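Local coordinates for protein citrate synthase (Metallosphaera sedula, PDB 6ABX) that probably catalyses the condensation of oxaloacetate with acetyl-CoA, with hydrolysis, to give citrate and CoA in the tricarboxylic acid cycle, at residues L27-Y32 and Y48-G53; N151-I156 and M317-D322; L175-E180 and R332-T337. All blocks are in the same frame, centred on the assembly; numbering follows the deposited sequence.

Contact 1 (L27-Y32 and Y48-G53); sequences LYYRGY and YLLWYG
R30 at the tip of a hairpin comes up to G53, the first residue past helix 43-52, with their CA atoms 6.5 Å apart. The hairpin is a tight one: a type I' turn from Y29 to Y32 joins strand 26-29 to the short strand 32-33, and R30 and G31 both take positive phi at its tip. The second subunit covers part of this turn and makes backbone hydrogen bonds with G31, while K362 of that subunit packs on Y32.

R30 carries the polar half. With CG beside the backbone N (chi1 -59°), CB and CG lie along L49; the bend at chi2 (-104°) then turns CD and the guanidinium to the last carbonyls of the helix. R30 NH2 reaches L50 O at 2.8 Å, nearly along the C=O axis, while R30 NE approaches the same oxygen at 3.2 Å from above the carbonyl plane. That side-on, two-nitrogen grip holds L50 O in the guanidinium plane, and the positive group would probably suit the negative end of the helix dipole. NE also makes a weak bond to L49 O, which already accepts G53 N, and the CA of G53 lies over one guanidinium face.

Alongside the polar grip, leucines pack on tyrosines. L50 CD2 meets Y29 CB at 4.0 Å, and L50 CD1 sits above one face of the Y29 ring, near the rim; the hydroxyl of that ring is hydrogen-bonded to M174 O. L49 spreads both methyls on the hairpin: L49 CD1 touches R30 CB at 3.8 Å, and L49 CD2 lies 3.8 Å from Y32 CD2.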
loop_
_atom_site.group_PDB
_atom_site.type_symbol
_atom_site.label_atom_id
_atom_site.label_comp_id
_atom_site.label_asym_id
_atom_site.label_seq_id
_atom_site.Cartn_x
_atom_site.Cartn_y
_atom_site.Cartn_z
ATOM N N LEU A 27 -1.363 -25.493 10.563
ATOM C CA LEU A 27 -1.811 -24.102 10.467
ATOM C C LEU A 27 -3.016 -23.976 11.392
ATOM O O LEU A 27 -3.890 -24.814 11.332
ATOM C CB LEU A 27 -2.204 -23.775 9.029
ATOM C CG LEU A 27 -2.806 -22.398 8.762
ATOM C CD1 LEU A 27 -1.791 -21.306 9.065
ATOM C CD2 LEU A 27 -3.219 -22.343 7.292
ATOM N N TYR A 28 -2.994 -22.940 12.226
ATOM C CA TYR A 28 -4.064 -22.672 13.191
ATOM C C TYR A 28 -4.550 -21.226 13.073
ATOM O O TYR A 28 -3.773 -20.276 12.936
ATOM C CB TYR A 28 -3.578 -22.915 14.623
ATOM C CG TYR A 28 -3.068 -24.300 14.884
ATOM C CD1 TYR A 28 -1.814 -24.667 14.442
ATOM C CD2 TYR A 28 -3.874 -25.246 15.489
ATOM C CE1 TYR A 28 -1.331 -25.949 14.640
ATOM C CE2 TYR A 28 -3.425 -26.551 15.646
ATOM C CZ TYR A 28 -2.167 -26.897 15.193
ATOM O OH TYR A 28 -1.649 -28.150 15.379
ATOM N N TYR A 29 -5.873 -21.050 13.180
ATOM C CA TYR A 29 -6.514 -19.757 13.269
ATOM C C TYR A 29 -7.094 -19.628 14.680
ATOM O O TYR A 29 -7.970 -20.408 15.057
ATOM C CB TYR A 29 -7.675 -19.626 12.279
ATOM C CG TYR A 29 -7.358 -19.501 10.800
ATOM C CD1 TYR A 29 -6.093 -19.256 10.298
ATOM C CD2 TYR A 29 -8.398 -19.629 9.898
ATOM C CE1 TYR A 29 -5.843 -19.144 8.934
ATOM C CE2 TYR A 29 -8.163 -19.534 8.533
ATOM C CZ TYR A 29 -6.901 -19.308 8.040
ATOM O OH TYR A 29 -6.714 -19.188 6.670
ATOM N N ARG A 30 -6.578 -18.689 15.461
ATOM C CA ARG A 30 -7.012 -18.467 16.860
ATOM C C ARG A 30 -7.033 -19.776 17.634
ATOM O O ARG A 30 -7.936 -19.983 18.478
ATOM C CB ARG A 30 -8.373 -17.798 16.878
ATOM C CG ARG A 30 -8.350 -16.458 16.160
ATOM C CD ARG A 30 -8.357 -15.317 17.134
ATOM N NE ARG A 30 -8.524 -13.977 16.560
ATOM C CZ ARG A 30 -7.790 -12.951 16.923
ATOM N NH1 ARG A 30 -6.898 -13.129 17.896
ATOM N NH2 ARG A 30 -7.959 -11.772 16.319
ATOM N N GLY A 31 -6.038 -20.608 17.366
ATOM C CA GLY A 31 -5.813 -21.865 18.065
ATOM C C GLY A 31 -6.533 -23.069 17.505
ATOM O O GLY A 31 -6.293 -24.194 17.943
ATOM N N TYR A 32 -7.444 -22.862 16.553
ATOM C CA TYR A 32 -8.190 -23.965 15.887
ATOM C C TYR A 32 -7.441 -24.444 14.632
ATOM O O TYR A 32 -7.022 -23.655 13.816
ATOM C CB TYR A 32 -9.599 -23.507 15.511
ATOM C CG TYR A 32 -10.446 -23.188 16.720
ATOM C CD1 TYR A 32 -11.054 -24.208 17.422
ATOM C CD2 TYR A 32 -10.545 -21.908 17.226
ATOM C CE1 TYR A 32 -11.819 -23.921 18.542
ATOM C CE2 TYR A 32 -11.279 -21.612 18.364
ATOM C CZ TYR A 32 -11.929 -22.638 19.023
ATOM O OH TYR A 32 -12.685 -22.378 20.156
ATOM N N TYR A 48 -15.816 -14.457 11.599
ATOM C CA TYR A 48 -16.162 -14.057 12.972
ATOM C C TYR A 48 -15.001 -14.382 13.907
ATOM O O TYR A 48 -14.649 -13.546 14.786
ATOM C CB TYR A 48 -17.436 -14.767 13.439
ATOM C CG TYR A 48 -18.004 -14.262 14.758
ATOM C CD1 TYR A 48 -17.402 -14.587 15.961
ATOM C CD2 TYR A 48 -19.089 -13.416 14.768
ATOM C CE1 TYR A 48 -17.880 -14.097 17.160
ATOM C CE2 TYR A 48 -19.627 -12.969 15.961
ATOM C CZ TYR A 48 -18.974 -13.258 17.152
ATOM O OH TYR A 48 -19.480 -12.726 18.313
ATOM N N LEU A 49 -14.521 -15.615 13.821
ATOM C CA LEU A 49 -13.422 -16.079 14.701
ATOM C C LEU A 49 -12.206 -15.172 14.558
ATOM O O LEU A 49 -11.608 -14.715 15.583
ATOM C CB LEU A 49 -13.073 -17.512 14.353
ATOM C CG LEU A 49 -11.873 -18.106 15.072
ATOM C CD1 LEU A 49 -12.128 -18.192 16.578
ATOM C CD2 LEU A 49 -11.584 -19.451 14.497
ATOM N N LEU A 50 -11.832 -14.881 13.303
ATOM C CA LEU A 50 -10.610 -14.112 13.102
ATOM C C LEU A 50 -10.763 -12.691 13.652
ATOM O O LEU A 50 -9.837 -12.163 14.323
ATOM C CB LEU A 50 -10.250 -14.127 11.601
ATOM C CG LEU A 50 -9.636 -15.428 11.131
ATOM C CD1 LEU A 50 -9.539 -15.500 9.608
ATOM C CD2 LEU A 50 -8.254 -15.658 11.751
ATOM N N TRP A 51 -11.897 -12.047 13.406
ATOM C CA TRP A 51 -12.096 -10.643 13.819
ATOM C C TRP A 51 -12.359 -10.513 15.320
ATOM O O TRP A 51 -11.819 -9.613 15.923
ATOM C CB TRP A 51 -13.228 -9.966 13.054
ATOM C CG TRP A 51 -12.820 -9.505 11.674
ATOM C CD1 TRP A 51 -11.643 -8.939 11.298
ATOM C CD2 TRP A 51 -13.639 -9.537 10.492
ATOM N NE1 TRP A 51 -11.646 -8.642 9.954
ATOM C CE2 TRP A 51 -12.861 -8.981 9.428
ATOM C CE3 TRP A 51 -14.955 -9.936 10.227
ATOM C CZ2 TRP A 51 -13.350 -8.848 8.143
ATOM C CZ3 TRP A 51 -15.433 -9.804 8.949
ATOM C CH2 TRP A 51 -14.634 -9.270 7.917
ATOM N N TYR A 52 -13.134 -11.435 15.898
ATOM C CA TYR A 52 -13.624 -11.230 17.306
ATOM C C TYR A 52 -12.950 -12.151 18.310
ATOM O O TYR A 52 -13.152 -11.949 19.513
ATOM C CB TYR A 52 -15.141 -11.398 17.339
ATOM C CG TYR A 52 -15.902 -10.403 16.507
ATOM C CD1 TYR A 52 -15.810 -9.042 16.768
ATOM C CD2 TYR A 52 -16.700 -10.793 15.431
ATOM C CE1 TYR A 52 -16.495 -8.112 16.012
ATOM C CE2 TYR A 52 -17.405 -9.863 14.681
ATOM C CZ TYR A 52 -17.281 -8.513 14.960
ATOM O OH TYR A 52 -17.948 -7.578 14.224
ATOM N N GLY A 53 -12.217 -13.163 17.870
ATOM C CA GLY A 53 -11.331 -13.932 18.701
ATOM C C GLY A 53 -11.947 -15.178 19.322
ATOM O O GLY A 53 -11.263 -15.871 20.038
#

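Contact 2 (N151-I156 and M317-D322); sequences NFLYMI and MGFDPD
F319 turns its ring to helix 148-157, where F152, L153 and I156 receive it. From CB the chain turns to put CG anti to the carbonyl carbon (chi1 -64°), which sends the ring to the helix. One side of the ring runs along I156: F319 CD1 is 3.8 Å from I156 CD1, and F319 CE1 is tighter, 3.4 Å from that same methyl, with I156 CG1 close by. F319 CE2, on the other side, has the more distant L153 CD2 at 4.3 Å. At the tip, F319 CZ lies 3.7 Å from F152 CE1, over the face of the F152 ring and toward its rim. The two phenyls form a T-shaped pair, centroids 5.2 Å apart and planes at 75°, with F319 giving the edge. An alanine in place of F152 would probably take away the face that the edge of F319 meets and open a gap beside P124, S128 and L169, which pack on the lost ring. L153 CD2 also meets M317 CB, and I156 CG2 touches G318 O. G318, with positive phi, follows helix 310-316 and closes its last turn as a Schellman motif, and the residue after it lays its ring on the side chains of helix 148-157 in this mostly helical fold.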
loop_
_atom_site.group_PDB
_atom_site.type_symbol
_atom_site.label_atom_id
_atom_site.label_comp_id
_atom_site.label_asym_id
_atom_site.label_seq_id
_atom_site.Cartn_x
_atom_site.Cartn_y
_atom_site.Cartn_z
ATOM N N ASN A 151 -23.696 -16.970 -2.621
ATOM C CA ASN A 151 -23.925 -15.743 -3.335
ATOM C C ASN A 151 -22.814 -15.474 -4.364
ATOM O O ASN A 151 -23.083 -14.918 -5.453
ATOM C CB ASN A 151 -24.017 -14.536 -2.402
ATOM C CG ASN A 151 -24.279 -13.264 -3.161
ATOM O OD1 ASN A 151 -25.371 -13.117 -3.737
ATOM N ND2 ASN A 151 -23.345 -12.336 -3.123
ATOM N N PHE A 152 -21.558 -15.769 -4.008
ATOM C CA PHE A 152 -20.442 -15.494 -4.887
ATOM C C PHE A 152 -20.616 -16.298 -6.200
ATOM O O PHE A 152 -20.500 -15.751 -7.312
ATOM C CB PHE A 152 -19.121 -15.857 -4.183
ATOM C CG PHE A 152 -17.877 -15.186 -4.710
ATOM C CD1 PHE A 152 -17.842 -14.522 -5.925
ATOM C CD2 PHE A 152 -16.715 -15.215 -3.963
ATOM C CE1 PHE A 152 -16.694 -13.899 -6.374
ATOM C CE2 PHE A 152 -15.558 -14.619 -4.439
ATOM C CZ PHE A 152 -15.562 -13.914 -5.606
ATOM N N LEU A 153 -20.986 -17.555 -6.069
ATOM C CA LEU A 153 -21.211 -18.399 -7.256
ATOM C C LEU A 153 -22.454 -17.953 -8.026
ATOM O O LEU A 153 -22.463 -17.931 -9.242
ATOM C CB LEU A 153 -21.313 -19.866 -6.859
ATOM C CG LEU A 153 -20.009 -20.493 -6.358
ATOM C CD1 LEU A 153 -20.254 -21.908 -5.887
ATOM C CD2 LEU A 153 -18.941 -20.446 -7.420
ATOM N N TYR A 154 -23.480 -17.519 -7.309
ATOM C CA TYR A 154 -24.715 -16.986 -7.919
ATOM C C TYR A 154 -24.399 -15.757 -8.784
ATOM O O TYR A 154 -24.846 -15.636 -9.910
ATOM C CB TYR A 154 -25.731 -16.644 -6.829
ATOM C CG TYR A 154 -26.866 -15.781 -7.291
ATOM C CD1 TYR A 154 -27.824 -16.294 -8.151
ATOM C CD2 TYR A 154 -26.940 -14.448 -6.959
ATOM C CE1 TYR A 154 -28.834 -15.477 -8.644
ATOM C CE2 TYR A 154 -27.964 -13.628 -7.415
ATOM C CZ TYR A 154 -28.931 -14.161 -8.245
ATOM O OH TYR A 154 -29.939 -13.363 -8.738
ATOM N N MET A 155 -23.532 -14.877 -8.307
ATOM C CA MET A 155 -23.224 -13.662 -9.019
ATOM C C MET A 155 -22.395 -13.950 -10.282
ATOM O O MET A 155 -22.360 -13.121 -11.172
ATOM C CB MET A 155 -22.503 -12.657 -8.132
ATOM C CG MET A 155 -23.408 -12.062 -7.024
ATOM S SD MET A 155 -22.620 -10.709 -6.146
ATOM C CE MET A 155 -21.148 -11.571 -5.566
ATOM N N ILE A 156 -21.606 -15.031 -10.295
ATOM C CA ILE A 156 -20.855 -15.435 -11.507
ATOM C C ILE A 156 -21.756 -16.139 -12.517
ATOM O O ILE A 156 -21.608 -15.947 -13.749
ATOM C CB ILE A 156 -19.687 -16.366 -11.076
ATOM C CG1 ILE A 156 -18.721 -15.670 -10.129
ATOM C CG2 ILE A 156 -18.959 -16.916 -12.283
ATOM C CD1 ILE A 156 -17.894 -14.679 -10.860
ATOM N N MET A 317 -14.772 -23.863 -10.747
ATOM C CA MET A 317 -16.008 -23.283 -10.341
ATOM C C MET A 317 -16.496 -22.142 -11.228
ATOM O O MET A 317 -17.615 -21.674 -11.003
ATOM C CB MET A 317 -15.847 -22.881 -8.890
ATOM C CG MET A 317 -15.935 -24.180 -8.137
ATOM S SD MET A 317 -16.085 -23.965 -6.425
ATOM C CE MET A 317 -14.735 -22.811 -6.211
ATOM N N GLY A 318 -15.736 -21.787 -12.269
ATOM C CA GLY A 318 -16.172 -20.880 -13.293
ATOM C C GLY A 318 -15.506 -19.542 -13.308
ATOM O O GLY A 318 -15.972 -18.629 -14.027
ATOM N N PHE A 319 -14.407 -19.339 -12.535
ATOM C CA PHE A 319 -13.664 -18.103 -12.626
ATOM C C PHE A 319 -12.548 -18.169 -13.673
ATOM O O PHE A 319 -11.853 -19.177 -13.697
ATOM C CB PHE A 319 -13.033 -17.825 -11.258
ATOM C CG PHE A 319 -14.028 -17.587 -10.148
ATOM C CD1 PHE A 319 -14.554 -16.322 -9.978
ATOM C CD2 PHE A 319 -14.420 -18.595 -9.292
ATOM C CE1 PHE A 319 -15.447 -16.077 -8.955
ATOM C CE2 PHE A 319 -15.298 -18.344 -8.246
ATOM C CZ PHE A 319 -15.808 -17.085 -8.098
ATOM N N ASP A 320 -12.326 -17.101 -14.460
ATOM C CA ASP A 320 -11.186 -16.947 -15.352
ATOM C C ASP A 320 -9.937 -17.006 -14.489
ATOM O O ASP A 320 -9.880 -16.414 -13.403
ATOM C CB ASP A 320 -11.120 -15.628 -16.163
ATOM C CG ASP A 320 -12.137 -15.481 -17.274
ATOM O OD1 ASP A 320 -12.669 -16.527 -17.703
ATOM O OD2 ASP A 320 -12.423 -14.300 -17.669
ATOM N N PRO A 321 -8.893 -17.716 -14.948
ATOM C CA PRO A 321 -7.621 -17.753 -14.252
ATOM C C PRO A 321 -7.035 -16.409 -13.822
ATOM O O PRO A 321 -6.496 -16.318 -12.709
ATOM C CB PRO A 321 -6.692 -18.413 -15.278
ATOM C CG PRO A 321 -7.606 -19.342 -16.003
ATOM C CD PRO A 321 -8.876 -18.544 -16.164
ATOM N N ASP A 322 -7.181 -15.351 -14.616
ATOM C CA ASP A 322 -6.456 -14.207 -14.197
ATOM C C ASP A 322 -7.240 -13.436 -13.112
ATOM O O ASP A 322 -6.723 -12.454 -12.607
ATOM C CB ASP A 322 -6.061 -13.321 -15.357
ATOM C CG ASP A 322 -7.252 -12.601 -15.910
ATOM O OD1 ASP A 322 -8.357 -13.081 -15.648
ATOM O OD2 ASP A 322 -7.046 -11.581 -16.622
#

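Contact 3 (L175-E180 and R332-T337); sequences LHMDHE and RVIGWT. With FLC (citrate anion), chain C.
R332 and H179 lie against each other and share one citrate: H179 CB is 3.6 Å from R332 NH2, and the H179 backbone N sits over the centre of the guanidinium. The outer two nitrogens of R332 take one citrate carboxylate end-on, R332 NH1 to OG1 and R332 NH2 to OG2, each at 2.8 Å and the first almost straight (177°). H179 ND1 donates to citrate OA2, on another carboxylate, at 2.9 Å, the acceptor lying in the plane of the imidazole. R262 and N305, and R351 of the second subunit, also hydrogen-bond the citrate.

One step out, R332 NE donates to H176 O at 2.9 Å, and a water accepting weakly from NH2 donates hydrogen bonds to L175 O and D178 O. The R332 chain doubles back at chi2 (62°) and chi3 to bring the group there. Y256 OH holds H179 NE2, fixing the ring turn. Farther out, G335 N bonds weakly to M177 O, and D178 OD1 presses to 3.1 Å of G335 CA, where a CB would clash. D178 OD2 takes E180 N in an Asx turn and is also bonded to T18 and H339.

Each R332 nitrogen thus has an acceptor: NE turns to the 175-180 loop, leaving two parallel donors for a carboxylate. Such a buried, positively charged site would be expected to favour anionic ligands, in keeping with oxaloacetate binding by both residues.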
loop_
_atom_site.group_PDB
_atom_site.type_symbol
_atom_site.label_atom_id
_atom_site.label_comp_id
_atom_site.label_asym_id
_atom_site.label_seq_id
_atom_site.Cartn_x
_atom_site.Cartn_y
_atom_site.Cartn_z
ATOM N N LEU A 175 -9.364 -21.235 3.542
ATOM C CA LEU A 175 -7.969 -21.601 3.457
ATOM C C LEU A 175 -7.054 -20.417 3.131
ATOM O O LEU A 175 -5.861 -20.543 3.427
ATOM C CB LEU A 175 -7.735 -22.679 2.405
ATOM C CG LEU A 175 -8.328 -24.048 2.736
ATOM C CD1 LEU A 175 -8.094 -25.050 1.614
ATOM C CD2 LEU A 175 -7.751 -24.584 4.013
ATOM N N HIS A 176 -7.592 -19.342 2.553
ATOM C CA HIS A 176 -6.852 -18.146 2.156
ATOM C C HIS A 176 -6.996 -16.956 3.121
ATOM O O HIS A 176 -6.435 -15.901 2.843
ATOM C CB HIS A 176 -7.251 -17.734 0.743
ATOM C CG HIS A 176 -6.714 -18.640 -0.315
ATOM N ND1 HIS A 176 -7.365 -19.792 -0.693
ATOM C CD2 HIS A 176 -5.609 -18.550 -1.082
ATOM C CE1 HIS A 176 -6.645 -20.391 -1.653
ATOM N NE2 HIS A 176 -5.533 -19.678 -1.869
ATOM N N MET A 177 -7.725 -17.088 4.254
ATOM C CA MET A 177 -8.102 -15.923 5.016
ATOM C C MET A 177 -6.893 -15.321 5.735
ATOM O O MET A 177 -6.845 -14.094 5.821
ATOM C CB MET A 177 -9.166 -16.265 6.038
ATOM C CG MET A 177 -10.523 -16.384 5.372
ATOM S SD MET A 177 -11.771 -16.867 6.607
ATOM C CE MET A 177 -13.250 -16.813 5.608
ATOM N N ASP A 178 -5.932 -16.146 6.172
ATOM C CA ASP A 178 -4.769 -15.556 6.805
ATOM C C ASP A 178 -3.564 -16.486 6.702
ATOM O O ASP A 178 -3.726 -17.689 6.713
ATOM C CB ASP A 178 -4.954 -15.239 8.293
ATOM C CG ASP A 178 -3.899 -14.249 8.785
ATOM O OD1 ASP A 178 -3.852 -13.128 8.223
ATOM O OD2 ASP A 178 -3.054 -14.637 9.637
ATOM N N HIS A 179 -2.362 -15.873 6.717
ATOM C CA HIS A 179 -1.160 -16.713 6.764
ATOM C C HIS A 179 -0.046 -15.977 7.522
ATOM O O HIS A 179 1.068 -15.960 7.055
ATOM C CB HIS A 179 -0.768 -17.191 5.390
ATOM C CG HIS A 179 -0.101 -18.519 5.392
ATOM N ND1 HIS A 179 1.186 -18.703 4.915
ATOM C CD2 HIS A 179 -0.498 -19.707 5.922
ATOM C CE1 HIS A 179 1.533 -19.979 5.077
ATOM N NE2 HIS A 179 0.495 -20.642 5.672
ATOM N N GLU A 180 -0.413 -15.291 8.607
ATOM C CA GLU A 180 0.578 -14.640 9.482
ATOM C C GLU A 180 1.242 -13.530 8.612
ATOM O O GLU A 180 0.584 -12.709 7.908
ATOM C CB GLU A 180 1.411 -15.785 10.114
ATOM C CG GLU A 180 1.838 -15.583 11.595
ATOM C CD GLU A 180 2.605 -16.665 12.379
ATOM O OE1 GLU A 180 2.677 -17.833 11.926
ATOM O OE2 GLU A 180 3.139 -16.357 13.529
ATOM N N ARG A 332 -8.306 -12.879 1.903
ATOM C CA ARG A 332 -7.126 -12.471 2.747
ATOM C C ARG A 332 -7.383 -11.109 3.404
ATOM O O ARG A 332 -6.752 -10.751 4.422
ATOM C CB ARG A 332 -5.838 -12.564 1.909
ATOM C CG ARG A 332 -4.587 -12.089 2.635
ATOM C CD ARG A 332 -4.264 -12.914 3.862
ATOM N NE ARG A 332 -4.130 -14.300 3.560
ATOM C CZ ARG A 332 -3.023 -14.904 3.079
ATOM N NH1 ARG A 332 -1.911 -14.183 2.838
ATOM N NH2 ARG A 332 -3.081 -16.189 2.776
ATOM N N VAL A 333 -8.344 -10.318 2.887
ATOM C CA VAL A 333 -8.724 -9.066 3.488
ATOM C C VAL A 333 -9.157 -9.254 4.932
ATOM O O VAL A 333 -8.904 -8.387 5.785
ATOM C CB VAL A 333 -9.791 -8.342 2.673
ATOM C CG1 VAL A 333 -11.107 -9.084 2.632
ATOM C CG2 VAL A 333 -9.992 -6.932 3.164
ATOM N N ILE A 334 -9.700 -10.417 5.252
ATOM C CA ILE A 334 -10.090 -10.697 6.658
ATOM C C ILE A 334 -8.829 -10.749 7.532
ATOM O O ILE A 334 -8.727 -10.103 8.543
ATOM C CB ILE A 334 -10.921 -11.982 6.732
ATOM C CG1 ILE A 334 -12.271 -11.842 6.023
ATOM C CG2 ILE A 334 -11.133 -12.387 8.170
ATOM C CD1 ILE A 334 -12.864 -13.150 5.562
ATOM N N GLY A 335 -7.838 -11.537 7.123
ATOM C CA GLY A 335 -6.566 -11.580 7.846
ATOM C C GLY A 335 -5.856 -10.245 7.883
ATOM O O GLY A 335 -5.357 -9.859 8.937
ATOM N N TRP A 336 -5.783 -9.553 6.745
ATOM C CA TRP A 336 -5.150 -8.272 6.720
ATOM C C TRP A 336 -5.703 -7.360 7.825
ATOM O O TRP A 336 -4.981 -6.701 8.627
ATOM C CB TRP A 336 -5.307 -7.554 5.393
ATOM C CG TRP A 336 -4.529 -8.159 4.277
ATOM C CD1 TRP A 336 -3.396 -8.875 4.368
ATOM C CD2 TRP A 336 -4.788 -7.964 2.881
ATOM N NE1 TRP A 336 -2.949 -9.217 3.118
ATOM C CE2 TRP A 336 -3.759 -8.632 2.181
ATOM C CE3 TRP A 336 -5.772 -7.288 2.156
ATOM C CZ2 TRP A 336 -3.719 -8.693 0.793
ATOM C CZ3 TRP A 336 -5.754 -7.390 0.775
ATOM C CH2 TRP A 336 -4.776 -8.132 0.115
ATOM N N THR A 337 -7.007 -7.244 7.791
ATOM C CA THR A 337 -7.703 -6.337 8.696
ATOM C C THR A 337 -7.646 -6.802 10.162
ATOM O O THR A 337 -7.490 -5.927 11.072
ATOM C CB THR A 337 -9.132 -6.061 8.229
ATOM O OG1 THR A 337 -9.886 -7.275 8.101
ATOM C CG2 THR A 337 -9.179 -5.315 6.911
HETATM C CAC FLC C . 3.437 -16.304 2.592
HETATM C CA FLC C . 3.045 -16.550 1.168
HETATM C CB FLC C . 2.092 -17.597 0.652
HETATM C CBC FLC C . 2.448 -18.686 -0.358
HETATM C CG FLC C . 0.739 -17.400 0.494
HETATM C CGC FLC C . 0.208 -16.561 1.575
HETATM O OA1 FLC C . 4.538 -15.642 2.576
HETATM O OA2 FLC C . 2.704 -16.580 3.636
HETATM O OB1 FLC C . 3.411 -18.514 -1.147
HETATM O OB2 FLC C . 1.727 -19.713 -0.514
HETATM O OG1 FLC C . 0.404 -15.366 1.791
HETATM O OG2 FLC C . -0.566 -17.222 2.140
HETATM O OHB FLC C . 1.980 -18.487 1.826
HETATM O O HOH W 1 -3.962 -18.751 4.112
#

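Contacts 1 and 3 are neighbours, their centres 10 Å apart, and two probable hydrogen bonds join them: W51 NE1 to T337 OG1 at 2.9 Å and Y29 OH to D178 N at 3.2 Å. The hairpin thereby backs the citrate site, with the Y29 side chain about 8 Å from the ligand. Contact 2 stands apart, its centre 20 Å from that of contact 3 and 26 Å from that of contact 1. Along the chain, though, contacts 2 and 3 cross: helix 163-174 runs between 151-156 and 175-180, while 317-322 leads into helix 324-343, which carries R332. The F152 side chain remains about 12 Å from that of R332.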